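Local coordinates for protein arginine--tRNA ligase (Campylobacter jejuni, PDB 3FNR) that catalyses the ATP-dependent attachment of arginine to tRNA(Arg), releasing AMP and diphosphate, as a monomeric class I aminoacyl-tRNA synthetase, at residues 28-34 against 67-73; 62-68 against 387-392; 237-243 against 266-272. The protein carries 1 engineered substitution. All blocks are in the same frame, centred on the assembly; numbering follows the deposited sequence.

Interaction 1. Residues 28-34 against 67-73; sequences KQESFLL and GYKFNTE. With SO4 (sulfate ion), chain B.
Set strands 31-34 and 69-73 side by side and parallel, axes 4.7 Å apart at closest approach and inclined by 13°. The register pairs F32 with F70, L33 with N71 and L34 with T72, each at CA-CA 4.8 Å. Four backbone hydrogen bonds form the ladder: F32 N to K69 O and N71 N to F32 O (both 2.9 Å), L34 N to N71 O (2.7 Å) and E73 N to L34 O (2.9 Å). Along the other edge of strand 31-34, S31 bonds to K237 and L33 to K237 and I239; F70 O accepts from R64 NH1. Ahead of the ladder, K28 N donates to G67 O (2.9 Å), G67 (phi 94°) ending the preceding helix in a Schellman motif. Where the chains part, a water accepts from K69 N (2.8 Å) and donates to E30 O (2.4 Å) and, weakly, to K28 O (3.2 Å).

K28 CG makes a CH-pi contact 3.6 Å above the Y68 centroid, while NZ reaches L66 O, E26 O and O3 of the sulfate (3.2 Å). S31 OG is taken up by G236, T72 OG1 by D163, and the E73 carboxylate by Y226 and R233. F32 (chi1 m) and F70 (chi1 t) share a face with L34. F32 CB meets F70 CD1 at 3.4 Å, L34 CB meets F70 CE2 at 3.6 Å, and Y68 completes the aromatic cluster. Both F70 and L34 touch connecting helix 50-65. This is the beta-alpha-beta crossover of a class I synthetase's Rossmann-type catalytic domain, with the HIGH region (39-49) on the connection.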
loop_
_atom_site.group_PDB
_atom_site.type_symbol
_atom_site.label_atom_id
_atom_site.label_comp_id
_atom_site.label_asym_id
_atom_site.label_seq_id
_atom_site.Cartn_x
_atom_site.Cartn_y
_atom_site.Cartn_z
ATOM N N LYS A 28 -4.433 19.136 10.188
ATOM C CA LYS A 28 -4.845 18.404 11.378
ATOM C C LYS A 28 -3.730 18.422 12.415
ATOM O O LYS A 28 -2.582 18.776 12.111
ATOM C CB LYS A 28 -5.182 16.954 11.024
ATOM C CG LYS A 28 -6.293 16.774 10.007
ATOM C CD LYS A 28 -7.661 16.703 10.678
ATOM C CE LYS A 28 -8.756 16.488 9.651
ATOM N NZ LYS A 28 -9.000 17.711 8.844
ATOM N N GLN A 29 -4.067 18.011 13.632
ATOM C CA GLN A 29 -3.119 18.039 14.731
ATOM C C GLN A 29 -2.385 16.709 14.923
ATOM O O GLN A 29 -1.197 16.693 15.262
ATOM C CB GLN A 29 -3.823 18.465 16.020
ATOM C CG GLN A 29 -4.314 19.924 16.051
ATOM C CD GLN A 29 -3.184 20.953 16.123
ATOM O OE1 GLN A 29 -3.304 22.056 15.584
ATOM N NE2 GLN A 29 -2.086 20.598 16.790
ATOM N N GLU A 30 -3.098 15.605 14.708
ATOM C CA GLU A 30 -2.544 14.269 14.877
ATOM C C GLU A 30 -1.647 13.889 13.700
ATOM O O GLU A 30 -2.040 14.040 12.547
ATOM C CB GLU A 30 -3.669 13.253 15.030
ATOM C CG GLU A 30 -3.211 11.917 15.597
ATOM C CD GLU A 30 -4.361 10.964 15.888
ATOM O OE1 GLU A 30 -4.075 9.804 16.259
ATOM O OE2 GLU A 30 -5.543 11.366 15.747
ATOM N N SER A 31 -0.442 13.407 14.005
ATOM C CA SER A 31 0.542 13.013 12.992
ATOM C C SER A 31 0.822 11.527 13.075
ATOM O O SER A 31 0.674 10.927 14.136
ATOM C CB SER A 31 1.845 13.763 13.203
ATOM O OG SER A 31 2.370 13.481 14.493
ATOM N N PHE A 32 1.244 10.930 11.960
ATOM C CA PHE A 32 1.446 9.484 11.913
ATOM C C PHE A 32 2.744 9.087 11.232
ATOM O O PHE A 32 3.205 9.751 10.298
ATOM C CB PHE A 32 0.299 8.794 11.171
ATOM C CG PHE A 32 -1.067 9.068 11.738
ATOM C CD1 PHE A 32 -1.644 8.176 12.629
ATOM C CD2 PHE A 32 -1.777 10.207 11.375
ATOM C CE1 PHE A 32 -2.908 8.416 13.166
ATOM C CE2 PHE A 32 -3.033 10.463 11.905
ATOM C CZ PHE A 32 -3.607 9.556 12.796
ATOM N N LEU A 33 3.317 7.980 11.691
ATOM C CA LEU A 33 4.392 7.317 10.973
ATOM C C LEU A 33 3.978 5.904 10.590
ATOM O O LEU A 33 3.833 5.034 11.454
ATOM C CB LEU A 33 5.692 7.277 11.799
ATOM C CG LEU A 33 6.889 6.525 11.175
ATOM C CD1 LEU A 33 7.334 7.168 9.863
ATOM C CD2 LEU A 33 8.061 6.441 12.149
ATOM N N LEU A 34 3.822 5.669 9.289
ATOM C CA LEU A 34 3.476 4.341 8.786
ATOM C C LEU A 34 4.699 3.606 8.261
ATOM O O LEU A 34 5.389 4.084 7.357
ATOM C CB LEU A 34 2.448 4.459 7.651
ATOM C CG LEU A 34 1.430 3.391 7.218
ATOM C CD1 LEU A 34 1.225 3.488 5.708
ATOM C CD2 LEU A 34 1.754 1.960 7.614
ATOM N N GLY A 67 -5.488 16.263 5.397
ATOM C CA GLY A 67 -4.718 17.267 6.119
ATOM C C GLY A 67 -3.881 16.728 7.260
ATOM O O GLY A 67 -3.372 17.501 8.076
ATOM N N TYR A 68 -3.749 15.404 7.334
ATOM C CA TYR A 68 -2.908 14.789 8.351
ATOM C C TYR A 68 -1.452 14.793 7.889
ATOM O O TYR A 68 -1.175 14.597 6.701
ATOM C CB TYR A 68 -3.373 13.362 8.664
ATOM C CG TYR A 68 -4.747 13.293 9.290
ATOM C CD1 TYR A 68 -5.884 13.148 8.499
ATOM C CD2 TYR A 68 -4.912 13.367 10.675
ATOM C CE1 TYR A 68 -7.156 13.091 9.067
ATOM C CE2 TYR A 68 -6.186 13.304 11.257
ATOM C CZ TYR A 68 -7.301 13.170 10.440
ATOM O OH TYR A 68 -8.564 13.114 10.981
ATOM N N LYS A 69 -0.534 15.057 8.822
ATOM C CA LYS A 69 0.898 14.843 8.594
ATOM C C LYS A 69 1.116 13.348 8.670
ATOM O O LYS A 69 0.815 12.728 9.684
ATOM C CB LYS A 69 1.738 15.554 9.659
ATOM C CG LYS A 69 1.732 17.084 9.560
ATOM C CD LYS A 69 2.667 17.742 10.594
ATOM C CE LYS A 69 2.038 17.839 11.997
ATOM N NZ LYS A 69 0.782 18.659 12.041
ATOM N N PHE A 70 1.615 12.752 7.594
ATOM C CA PHE A 70 1.643 11.302 7.502
ATOM C C PHE A 70 2.889 10.876 6.740
ATOM O O PHE A 70 2.995 11.089 5.526
ATOM C CB PHE A 70 0.367 10.814 6.796
ATOM C CG PHE A 70 0.010 9.359 7.057
ATOM C CD1 PHE A 70 -0.947 9.024 8.007
ATOM C CD2 PHE A 70 0.584 8.342 6.312
ATOM C CE1 PHE A 70 -1.308 7.696 8.225
ATOM C CE2 PHE A 70 0.233 7.015 6.521
ATOM C CZ PHE A 70 -0.707 6.686 7.483
ATOM N N ASN A 71 3.828 10.286 7.469
ATOM C CA ASN A 71 5.077 9.797 6.906
ATOM C C ASN A 71 5.086 8.307 6.660
ATOM O O ASN A 71 4.429 7.542 7.370
ATOM C CB ASN A 71 6.243 10.159 7.815
ATOM C CG ASN A 71 6.844 11.494 7.472
ATOM O OD1 ASN A 71 6.335 12.539 7.876
ATOM N ND2 ASN A 71 7.935 11.469 6.708
ATOM N N THR A 72 5.839 7.900 5.648
ATOM C CA THR A 72 5.989 6.493 5.301
ATOM C C THR A 72 7.447 6.061 5.307
ATOM O O THR A 72 8.343 6.832 4.926
ATOM C CB THR A 72 5.376 6.179 3.929
ATOM O OG1 THR A 72 5.853 7.121 2.962
ATOM C CG2 THR A 72 3.869 6.281 4.009
ATOM N N GLU A 73 7.666 4.813 5.715
ATOM C CA GLU A 73 8.999 4.270 5.899
ATOM C C GLU A 73 9.042 2.771 5.593
ATOM O O GLU A 73 8.085 2.034 5.853
ATOM C CB GLU A 73 9.507 4.577 7.320
ATOM C CG GLU A 73 10.984 4.288 7.576
ATOM C CD GLU A 73 11.527 4.990 8.814
ATOM O OE1 GLU A 73 11.797 4.288 9.812
ATOM O OE2 GLU A 73 11.697 6.239 8.786
HETATM S S SO4 B . -12.114 19.653 7.911
HETATM O O1 SO4 B . -12.660 20.381 9.058
HETATM O O2 SO4 B . -10.747 20.099 7.694
HETATM O O3 SO4 B . -12.134 18.223 8.207
HETATM O O4 SO4 B . -12.895 19.909 6.707
HETATM O O HOH W 1 -1.200 16.003 11.406
#

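Interaction 2. Residues 62-68 against 387-392; sequences LARHLGY and LNDAFE
This is a mostly apolar, buried helix-to-helix contact between the C-terminal end of helix 50-65 and helix 383-393, burying 440 Å². A63 and F391 come closest at a CA-CA distance of 6.9 Å, L66 and N388 at 7.2 Å. F391 (chi1 t) reaches between A63, L66 and Y68: its CE1 lies 3.6 Å from A63 CB, its CB 3.5 Å from L66 CD1, and its CE2 3.6 Å from Y68 CE1, over that ring's face. The Y68 and F391 planes are inclined at 32°, with centroids 4.5 Å apart. The contact joins the class I catalytic domain to the DALR anticodon-binding domain, whose helices 398-416 and 425-445 also touch L62 and L387. L62 CD1 sits 3.8 Å from L387 CB, and H65 CD2 3.8 Å from L387 CD1. No direct hydrogen bond crosses; one water accepts from Y68 OH (2.8 Å) and donates to E392 OE1 (2.6 Å) and N388 OD1 (2.7 Å), while N388 ND2 bonds to K384 O.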
loop_
_atom_site.group_PDB
_atom_site.type_symbol
_atom_site.label_atom_id
_atom_site.label_comp_id
_atom_site.label_asym_id
_atom_site.label_seq_id
_atom_site.Cartn_x
_atom_site.Cartn_y
_atom_site.Cartn_z
ATOM N N LEU A 62 -4.826 9.159 1.441
ATOM C CA LEU A 62 -6.043 9.601 2.097
ATOM C C LEU A 62 -5.734 10.495 3.293
ATOM O O LEU A 62 -6.285 11.596 3.409
ATOM C CB LEU A 62 -6.908 8.403 2.492
ATOM C CG LEU A 62 -8.249 8.669 3.182
ATOM C CD1 LEU A 62 -9.167 9.577 2.363
ATOM C CD2 LEU A 62 -8.901 7.349 3.435
ATOM N N ALA A 63 -4.830 10.042 4.159
ATOM C CA ALA A 63 -4.386 10.861 5.284
ATOM C C ALA A 63 -3.886 12.243 4.861
ATOM O O ALA A 63 -4.267 13.249 5.461
ATOM C CB ALA A 63 -3.332 10.150 6.048
ATOM N N ARG A 64 -3.058 12.291 3.820
ATOM C CA ARG A 64 -2.527 13.565 3.319
ATOM C C ARG A 64 -3.638 14.473 2.779
ATOM O O ARG A 64 -3.658 15.668 3.069
ATOM C CB ARG A 64 -1.443 13.333 2.260
ATOM C CG ARG A 64 -0.030 13.594 2.758
ATOM C CD ARG A 64 0.809 12.339 2.966
ATOM N NE ARG A 64 1.586 12.003 1.775
ATOM C CZ ARG A 64 2.748 11.345 1.769
ATOM N NH1 ARG A 64 3.320 10.932 2.898
ATOM N NH2 ARG A 64 3.342 11.090 0.613
ATOM N N HIS A 65 -4.570 13.885 2.025
ATOM C CA HIS A 65 -5.719 14.597 1.463
ATOM C C HIS A 65 -6.525 15.276 2.563
ATOM O O HIS A 65 -6.932 16.437 2.437
ATOM C CB HIS A 65 -6.603 13.607 0.686
ATOM C CG HIS A 65 -7.794 14.229 0.018
ATOM N ND1 HIS A 65 -7.716 14.885 -1.193
ATOM C CD2 HIS A 65 -9.096 14.273 0.386
ATOM C CE1 HIS A 65 -8.920 15.313 -1.538
ATOM N NE2 HIS A 65 -9.774 14.959 -0.593
ATOM N N LEU A 66 -6.704 14.553 3.665
ATOM C CA LEU A 66 -7.499 15.024 4.782
ATOM C C LEU A 66 -6.755 15.995 5.703
ATOM O O LEU A 66 -7.330 16.498 6.668
ATOM C CB LEU A 66 -8.064 13.832 5.561
ATOM C CG LEU A 66 -8.981 12.893 4.754
ATOM C CD1 LEU A 66 -9.321 11.691 5.583
ATOM C CD2 LEU A 66 -10.261 13.592 4.271
ATOM N N GLY A 67 -5.488 16.263 5.397
ATOM C CA GLY A 67 -4.718 17.267 6.119
ATOM C C GLY A 67 -3.881 16.728 7.260
ATOM O O GLY A 67 -3.372 17.501 8.076
ATOM N N TYR A 68 -3.749 15.404 7.334
ATOM C CA TYR A 68 -2.908 14.789 8.351
ATOM C C TYR A 68 -1.452 14.793 7.889
ATOM O O TYR A 68 -1.175 14.597 6.701
ATOM C CB TYR A 68 -3.373 13.362 8.664
ATOM C CG TYR A 68 -4.747 13.293 9.290
ATOM C CD1 TYR A 68 -5.884 13.148 8.499
ATOM C CD2 TYR A 68 -4.912 13.367 10.675
ATOM C CE1 TYR A 68 -7.156 13.091 9.067
ATOM C CE2 TYR A 68 -6.186 13.304 11.257
ATOM C CZ TYR A 68 -7.301 13.170 10.440
ATOM O OH TYR A 68 -8.564 13.114 10.981
ATOM N N LEU A 387 -14.813 9.919 2.980
ATOM C CA LEU A 387 -13.348 9.885 3.116
ATOM C C LEU A 387 -12.892 10.015 4.569
ATOM O O LEU A 387 -12.023 9.274 5.021
ATOM C CB LEU A 387 -12.691 10.982 2.273
ATOM C CG LEU A 387 -12.871 10.860 0.763
ATOM C CD1 LEU A 387 -12.195 12.029 0.056
ATOM C CD2 LEU A 387 -12.400 9.504 0.212
ATOM N N ASN A 388 -13.492 10.954 5.295
ATOM C CA ASN A 388 -13.186 11.141 6.709
ATOM C C ASN A 388 -13.546 9.914 7.528
ATOM O O ASN A 388 -12.792 9.499 8.403
ATOM C CB ASN A 388 -13.872 12.396 7.249
ATOM C CG ASN A 388 -13.160 13.674 6.826
ATOM O OD1 ASN A 388 -12.112 14.027 7.373
ATOM N ND2 ASN A 388 -13.728 14.378 5.852
ATOM N N ASP A 389 -14.680 9.313 7.200
ATOM C CA ASP A 389 -15.152 8.120 7.883
ATOM C C ASP A 389 -14.259 6.929 7.557
ATOM O O ASP A 389 -13.967 6.111 8.429
ATOM C CB ASP A 389 -16.594 7.831 7.462
ATOM C CG ASP A 389 -17.442 7.318 8.599
ATOM O OD1 ASP A 389 -18.294 8.098 9.082
ATOM O OD2 ASP A 389 -17.255 6.150 9.016
ATOM N N ALA A 390 -13.819 6.845 6.302
ATOM C CA ALA A 390 -12.933 5.768 5.863
ATOM C C ALA A 390 -11.588 5.826 6.579
ATOM O O ALA A 390 -11.063 4.796 6.986
ATOM C CB ALA A 390 -12.733 5.799 4.354
ATOM N N PHE A 391 -11.044 7.028 6.742
ATOM C CA PHE A 391 -9.768 7.179 7.423
ATOM C C PHE A 391 -9.861 6.803 8.897
ATOM O O PHE A 391 -9.095 5.964 9.377
ATOM C CB PHE A 391 -9.226 8.597 7.298
ATOM C CG PHE A 391 -7.918 8.791 8.005
ATOM C CD1 PHE A 391 -6.754 8.211 7.502
ATOM C CD2 PHE A 391 -7.850 9.505 9.193
ATOM C CE1 PHE A 391 -5.547 8.354 8.168
ATOM C CE2 PHE A 391 -6.642 9.663 9.857
ATOM C CZ PHE A 391 -5.487 9.093 9.337
ATOM N N GLU A 392 -10.807 7.426 9.594
ATOM C CA GLU A 392 -10.970 7.254 11.033
ATOM C C GLU A 392 -11.267 5.818 11.479
ATOM O O GLU A 392 -10.868 5.424 12.567
ATOM C CB GLU A 392 -12.027 8.230 11.563
ATOM C CG GLU A 392 -11.561 9.691 11.517
ATOM C CD GLU A 392 -12.703 10.698 11.562
ATOM O OE1 GLU A 392 -12.587 11.757 10.910
ATOM O OE2 GLU A 392 -13.715 10.436 12.247
HETATM O O HOH W 2 -10.776 12.670 9.350
#

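Interaction 3. Residues 237-243 against 266-272; sequences KCINIWG and NLEIILA
Six backbone hydrogen bonds tie strand 237-243 to 266-272 in parallel: C238 N to N266 O, N240 N to E268 O and W242 N to I270 O at 2.9 Å, E268 N to C238 O, I270 N to N240 O and A272 N to W242 O at 2.8 Å. They close a second beta-alpha-beta unit of the Rossmann-type domain, helix 250-258 on the crossover. The register runs unbroken from C238-L267 to G243-A272, the strand axes crossing at -33°. K237 NZ forms a salt bridge with E268 OE1 at 3.3 Å, its hydrogen bond weak; E268 OE2 salt-bridges its stronger partner, R394. On the face of I239 and I241, I239 CG2 packs 3.7 Å from I270 CD1. The opposite face meets helices 219-231 and 250-258: C238 CB lies 3.8 Å from L267 CD1, and N240 ND2 bonds to H227. W242 (chi1 m) offers a ring face to I269 (chi1 m, chi2 m), whose CD1 sits 4.2 Å from the centroid of the six-membered ring, 13° off its normal.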
loop_
_atom_site.group_PDB
_atom_site.type_symbol
_atom_site.label_atom_id
_atom_site.label_comp_id
_atom_site.label_asym_id
_atom_site.label_seq_id
_atom_site.Cartn_x
_atom_site.Cartn_y
_atom_site.Cartn_z
ATOM N N LYS A 237 1.183 8.888 16.383
ATOM C CA LYS A 237 0.968 7.439 16.334
ATOM C C LYS A 237 1.934 6.775 15.349
ATOM O O LYS A 237 2.256 7.354 14.315
ATOM C CB LYS A 237 -0.472 7.151 15.883
ATOM C CG LYS A 237 -1.537 7.168 16.970
ATOM C CD LYS A 237 -2.084 5.769 17.193
ATOM C CE LYS A 237 -3.527 5.800 17.675
ATOM N NZ LYS A 237 -4.222 4.503 17.399
ATOM N N CYS A 238 2.397 5.568 15.674
ATOM C CA CYS A 238 3.072 4.708 14.699
ATOM C C CYS A 238 2.139 3.592 14.251
ATOM O O CYS A 238 1.581 2.861 15.076
ATOM C CB CYS A 238 4.369 4.092 15.254
ATOM S SG CYS A 238 5.705 5.266 15.598
ATOM N N ILE A 239 1.987 3.457 12.941
ATOM C CA ILE A 239 1.165 2.399 12.352
ATOM C C ILE A 239 2.047 1.366 11.650
ATOM O O ILE A 239 2.934 1.731 10.876
ATOM C CB ILE A 239 0.162 2.980 11.326
ATOM C CG1 ILE A 239 -0.579 4.191 11.918
ATOM C CG2 ILE A 239 -0.789 1.892 10.827
ATOM C CD1 ILE A 239 -1.490 4.911 10.915
ATOM N N ASN A 240 1.815 0.088 11.948
ATOM C CA ASN A 240 2.397 -1.009 11.191
ATOM C C ASN A 240 1.319 -1.738 10.405
ATOM O O ASN A 240 0.186 -1.860 10.861
ATOM C CB ASN A 240 3.046 -2.029 12.122
ATOM C CG ASN A 240 4.246 -1.482 12.867
ATOM O OD1 ASN A 240 4.765 -0.396 12.566
ATOM N ND2 ASN A 240 4.691 -2.242 13.866
ATOM N N ILE A 241 1.679 -2.234 9.228
ATOM C CA ILE A 241 0.831 -3.182 8.521
ATOM C C ILE A 241 1.561 -4.520 8.458
ATOM O O ILE A 241 2.603 -4.644 7.806
ATOM C CB ILE A 241 0.436 -2.686 7.113
ATOM C CG1 ILE A 241 -0.328 -1.357 7.206
ATOM C CG2 ILE A 241 -0.415 -3.729 6.402
ATOM C CD1 ILE A 241 -0.479 -0.660 5.892
ATOM N N TRP A 242 1.023 -5.510 9.158
ATOM C CA TRP A 242 1.632 -6.836 9.203
ATOM C C TRP A 242 0.713 -7.857 8.543
ATOM O O TRP A 242 -0.495 -7.634 8.438
ATOM C CB TRP A 242 1.894 -7.271 10.653
ATOM C CG TRP A 242 2.962 -6.495 11.401
ATOM C CD1 TRP A 242 3.831 -5.566 10.886
ATOM C CD2 TRP A 242 3.296 -6.627 12.794
ATOM N NE1 TRP A 242 4.654 -5.091 11.877
ATOM C CE2 TRP A 242 4.357 -5.729 13.055
ATOM C CE3 TRP A 242 2.793 -7.410 13.848
ATOM C CZ2 TRP A 242 4.929 -5.590 14.331
ATOM C CZ3 TRP A 242 3.359 -7.269 15.122
ATOM C CH2 TRP A 242 4.420 -6.363 15.347
ATOM N N GLY A 243 1.287 -8.980 8.119
ATOM C CA GLY A 243 0.499 -10.104 7.628
ATOM C C GLY A 243 -0.262 -10.697 8.791
ATOM O O GLY A 243 0.257 -10.733 9.912
ATOM N N ASN A 266 -0.156 3.859 21.333
ATOM C CA ASN A 266 0.339 4.700 20.242
ATOM C C ASN A 266 1.051 3.906 19.142
ATOM O O ASN A 266 1.544 4.483 18.172
ATOM C CB ASN A 266 1.218 5.824 20.785
ATOM C CG ASN A 266 0.417 6.851 21.581
ATOM O OD1 ASN A 266 -0.800 6.956 21.429
ATOM N ND2 ASN A 266 1.096 7.610 22.433
ATOM N N LEU A 267 1.093 2.582 19.307
ATOM C CA LEU A 267 1.471 1.668 18.238
ATOM C C LEU A 267 0.235 0.906 17.767
ATOM O O LEU A 267 -0.325 0.073 18.489
ATOM C CB LEU A 267 2.586 0.715 18.682
ATOM C CG LEU A 267 3.172 -0.232 17.620
ATOM C CD1 LEU A 267 3.834 0.511 16.461
ATOM C CD2 LEU A 267 4.164 -1.177 18.253
ATOM N N GLU A 268 -0.195 1.218 16.554
ATOM C CA GLU A 268 -1.395 0.646 15.966
ATOM C C GLU A 268 -0.975 -0.410 14.961
ATOM O O GLU A 268 -0.280 -0.099 13.997
ATOM C CB GLU A 268 -2.196 1.771 15.295
ATOM C CG GLU A 268 -3.416 1.324 14.500
ATOM C CD GLU A 268 -4.103 2.468 13.755
ATOM O OE1 GLU A 268 -4.001 3.645 14.188
ATOM O OE2 GLU A 268 -4.747 2.182 12.722
ATOM N N ILE A 269 -1.358 -1.665 15.197
ATOM C CA ILE A 269 -1.043 -2.748 14.259
ATOM C C ILE A 269 -2.258 -3.045 13.379
ATOM O O ILE A 269 -3.324 -3.414 13.884
ATOM C CB ILE A 269 -0.607 -4.077 14.970
ATOM C CG1 ILE A 269 0.464 -3.844 16.047
ATOM C CG2 ILE A 269 -0.163 -5.115 13.943
ATOM C CD1 ILE A 269 1.762 -3.234 15.556
ATOM N N ILE A 270 -2.094 -2.880 12.069
ATOM C CA ILE A 270 -3.122 -3.265 11.094
ATOM C C ILE A 270 -2.745 -4.597 10.455
ATOM O O ILE A 270 -1.637 -4.756 9.961
ATOM C CB ILE A 270 -3.294 -2.190 10.012
ATOM C CG1 ILE A 270 -3.891 -0.920 10.621
ATOM C CG2 ILE A 270 -4.147 -2.705 8.838
ATOM C CD1 ILE A 270 -3.877 0.256 9.690
ATOM N N LEU A 271 -3.662 -5.558 10.469
ATOM C CA LEU A 271 -3.380 -6.878 9.902
ATOM C C LEU A 271 -3.966 -7.078 8.507
ATOM O O LEU A 271 -5.173 -6.928 8.296
ATOM C CB LEU A 271 -3.846 -7.990 10.843
ATOM C CG LEU A 271 -3.164 -8.158 12.205
ATOM C CD1 LEU A 271 -3.855 -9.270 12.972
ATOM C CD2 LEU A 271 -1.667 -8.464 12.088
ATOM N N ALA A 272 -3.096 -7.402 7.558
ATOM C CA ALA A 272 -3.495 -7.639 6.179
ATOM C C ALA A 272 -3.731 -9.129 5.957
ATOM O O ALA A 272 -2.810 -9.942 6.083
ATOM C CB ALA A 272 -2.432 -7.114 5.218
#

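In the fold
Interactions 1 and 3 belong to one sheet of the catalytic domain, their centres 13 Å apart. Strand 31-35 lies directly beside strand 237-243, tied by L33 backbone bonds to K237 and I239, so the strands run 69-76, 31-35, 237-243, 267-279. Interaction 2 is centred 10 Å from interaction 1 and shares G67 and Y68 with it; F391 also touches F32. Interactions 2 and 3 have centres 17 Å apart and do not touch, though R394 reaches both F391 and E268. Along the chain, interaction 1 closes before interaction 3 opens, and interaction 2 spans interaction 3, bringing the late DALR domain back against the catalytic sheet's first crossover helix.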